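Outer membrane associated protein (Francisella tularensis subsp. tularensis, PDB 6U83) may act as an outer-membrane porin; its OmpA-like domain, the part in this chain, holds d-alanine in a pocket and is of a kind that binds peptidoglycan. Local coordinates at residues S92-K97 with A164-P169. Numbering follows the deposited sequence.
Sequences SSVTVK and ASVSAP
Val94 and Val166 meet in a buried apolar contact between two antiparallel strands, 94-98 and 161-172, that splay apart within the mixed sheet of the OmpA-like domain. The short segments run at 162° to each other, and side chains together with the Thr95 carbonyl carry the contact, without backbone hydrogen bonding between the two segments themselves; a backbone hydrogen bond between Lys97 and Glu163 joins the strands at their closer end. On the Val166 side, CG1 makes the contact with Val94: it lies 3.6 Å from Val94 CG2 and 3.8 Å from Val94 CG1, so one methyl packs against both branches of its partner, and the two side chains cross at about a right angle. CG1 of Val94 is anti to the backbone N (chi1 -174°), which also brings it 4.0 Å from Ala164 CB. Ala164 CB sits 3.3 Å from Thr95 O, and so small a side chain suits the closer end of the pair, where the CA atoms of Val96 and Ala164 are 5.2 Å apart. Branched valines fill the wider separation at Val94 and Val166. Phe82 of helix 73-89 touches both Val94 and Ala164, while Val96 packs on helix 110-130. Such a splayed antiparallel strand pair, its apolar face covered by helices, belongs to the alpha/beta sandwich of OmpA-like domains.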
ATOM      1  N   SER A  92       5.622   9.271 -11.303  1.00107.08           N
ATOM      2  CA  SER A  92       4.657  10.315 -11.633  1.00110.25           C
ATOM      3  C   SER A  92       3.494  10.353 -10.646  1.00101.77           C
ATOM      4  O   SER A  92       3.240  11.384 -10.012  1.00101.59           O
ATOM      5  CB  SER A  92       4.154  10.098 -13.062  1.00117.32           C
ATOM      6  OG  SER A  92       4.047   8.705 -13.327  1.00118.22           O
ATOM      7  N   SER A  93       2.760   9.246 -10.523  1.00 93.91           N
ATOM      8  CA  SER A  93       1.536   9.225  -9.733  1.00 93.38           C
ATOM      9  C   SER A  93       1.354   7.865  -9.077  1.00 79.87           C
ATOM     10  O   SER A  93       1.859   6.849  -9.566  1.00 80.55           O
ATOM     11  CB  SER A  93       0.301   9.542 -10.592  1.00100.88           C
ATOM     12  OG  SER A  93      -0.353   8.352 -11.001  1.00101.65           O
ATOM     13  N   VAL A  94       0.609   7.856  -7.970  1.00 70.40           N
ATOM     14  CA  VAL A  94       0.337   6.651  -7.192  1.00 78.75           C
ATOM     15  C   VAL A  94      -1.147   6.593  -6.884  1.00 71.30           C
ATOM     16  O   VAL A  94      -1.718   7.566  -6.383  1.00 74.08           O
ATOM     17  CB  VAL A  94       1.125   6.615  -5.870  1.00 79.19           C
ATOM     18  CG1 VAL A  94       0.912   5.280  -5.185  1.00 76.89           C
ATOM     19  CG2 VAL A  94       2.581   6.859  -6.113  1.00 93.04           C
ATOM     20  N   THR A  95      -1.757   5.444  -7.125  1.00 67.19           N
ATOM     21  CA  THR A  95      -3.144   5.220  -6.753  1.00 63.07           C
ATOM     22  C   THR A  95      -3.192   4.510  -5.413  1.00 74.82           C
ATOM     23  O   THR A  95      -2.621   3.426  -5.259  1.00 79.36           O
ATOM     24  CB  THR A  95      -3.857   4.403  -7.819  1.00 65.20           C
ATOM     25  OG1 THR A  95      -3.837   5.147  -9.041  1.00 82.13           O
ATOM     26  CG2 THR A  95      -5.294   4.146  -7.399  1.00 64.09           C
ATOM     27  N   VAL A  96      -3.882   5.116  -4.453  1.00 81.83           N
ATOM     28  CA  VAL A  96      -3.985   4.605  -3.094  1.00 67.21           C
ATOM     29  C   VAL A  96      -5.393   4.045  -2.915  1.00 68.48           C
ATOM     30  O   VAL A  96      -6.377   4.797  -2.938  1.00 65.92           O
ATOM     31  CB  VAL A  96      -3.683   5.703  -2.070  1.00 69.23           C
ATOM     32  CG1 VAL A  96      -3.869   5.175  -0.682  1.00 77.94           C
ATOM     33  CG2 VAL A  96      -2.266   6.206  -2.261  1.00 61.90           C
ATOM     34  N   LYS A  97      -5.499   2.729  -2.724  1.00 61.96           N
ATOM     35  CA  LYS A  97      -6.781   2.029  -2.685  1.00 60.75           C
ATOM     36  C   LYS A  97      -7.082   1.566  -1.263  1.00 61.42           C
ATOM     37  O   LYS A  97      -6.283   0.847  -0.659  1.00 60.80           O
ATOM     38  CB  LYS A  97      -6.766   0.833  -3.633  1.00 60.24           C
ATOM     39  CG  LYS A  97      -6.463   1.203  -5.069  1.00 69.00           C
ATOM     40  CD  LYS A  97      -6.290  -0.046  -5.892  1.00 73.03           C
ATOM     41  CE  LYS A  97      -6.159   0.294  -7.356  1.00 97.64           C
ATOM     42  NZ  LYS A  97      -6.003  -0.932  -8.195  1.00105.12           N
ATOM     43  N   ALA A 164      -1.285  -0.161  -2.524  1.00 66.39           N
ATOM     44  CA  ALA A 164      -0.759   0.601  -3.649  1.00 67.77           C
ATOM     45  C   ALA A 164       0.453  -0.131  -4.204  1.00 73.00           C
ATOM     46  O   ALA A 164       1.147  -0.840  -3.469  1.00 67.86           O
ATOM     47  CB  ALA A 164      -0.369   2.020  -3.237  1.00 62.55           C
ATOM     48  N   SER A 165       0.704   0.055  -5.502  1.00 67.48           N
ATOM     49  CA  SER A 165       1.885  -0.499  -6.139  1.00 70.65           C
ATOM     50  C   SER A 165       2.369   0.451  -7.226  1.00 72.15           C
ATOM     51  O   SER A 165       1.569   1.004  -7.978  1.00 79.68           O
ATOM     52  CB  SER A 165       1.602  -1.889  -6.723  1.00 80.00           C
ATOM     53  OG  SER A 165       0.472  -1.880  -7.573  1.00 81.74           O
ATOM     54  N   VAL A 166       3.689   0.633  -7.298  1.00 77.81           N
ATOM     55  CA  VAL A 166       4.329   1.438  -8.332  1.00 76.33           C
ATOM     56  C   VAL A 166       5.519   0.666  -8.894  1.00 70.78           C
ATOM     57  O   VAL A 166       6.084  -0.206  -8.230  1.00 77.96           O
ATOM     58  CB  VAL A 166       4.768   2.813  -7.785  1.00 80.93           C
ATOM     59  CG1 VAL A 166       3.552   3.653  -7.419  1.00 83.57           C
ATOM     60  CG2 VAL A 166       5.650   2.637  -6.577  1.00 78.87           C
ATOM     61  N   SER A 167       5.896   0.985 -10.127  1.00 65.89           N
ATOM     62  CA  SER A 167       6.994   0.318 -10.804  1.00 68.90           C
ATOM     63  C   SER A 167       7.957   1.345 -11.368  1.00 73.04           C
ATOM     64  O   SER A 167       7.585   2.474 -11.683  1.00 82.10           O
ATOM     65  CB  SER A 167       6.504  -0.583 -11.940  1.00 75.03           C
ATOM     66  OG  SER A 167       5.627  -1.564 -11.433  1.00 84.52           O
ATOM     67  N   ALA A 168       9.196   0.937 -11.501  1.00 71.63           N
ATOM     68  CA  ALA A 168      10.206   1.819 -12.055  1.00 80.76           C
ATOM     69  C   ALA A 168      11.409   0.974 -12.426  1.00 89.50           C
ATOM     70  O   ALA A 168      11.608  -0.101 -11.848  1.00 94.37           O
ATOM     71  CB  ALA A 168      10.591   2.911 -11.056  1.00 76.62           C
ATOM     72  N   PRO A 169      12.212   1.397 -13.394  1.00 94.25           N
ATOM     73  CA  PRO A 169      13.445   0.666 -13.689  1.00 94.95           C
ATOM     74  C   PRO A 169      14.374   0.650 -12.478  1.00 94.53           C
ATOM     75  O   PRO A 169      14.314   1.521 -11.606  1.00 90.67           O
ATOM     76  CB  PRO A 169      14.046   1.448 -14.861  1.00 97.42           C
ATOM     77  CG  PRO A 169      12.859   2.130 -15.509  1.00 95.84           C
ATOM     78  CD  PRO A 169      11.948   2.471 -14.372  1.00 98.24           C
TER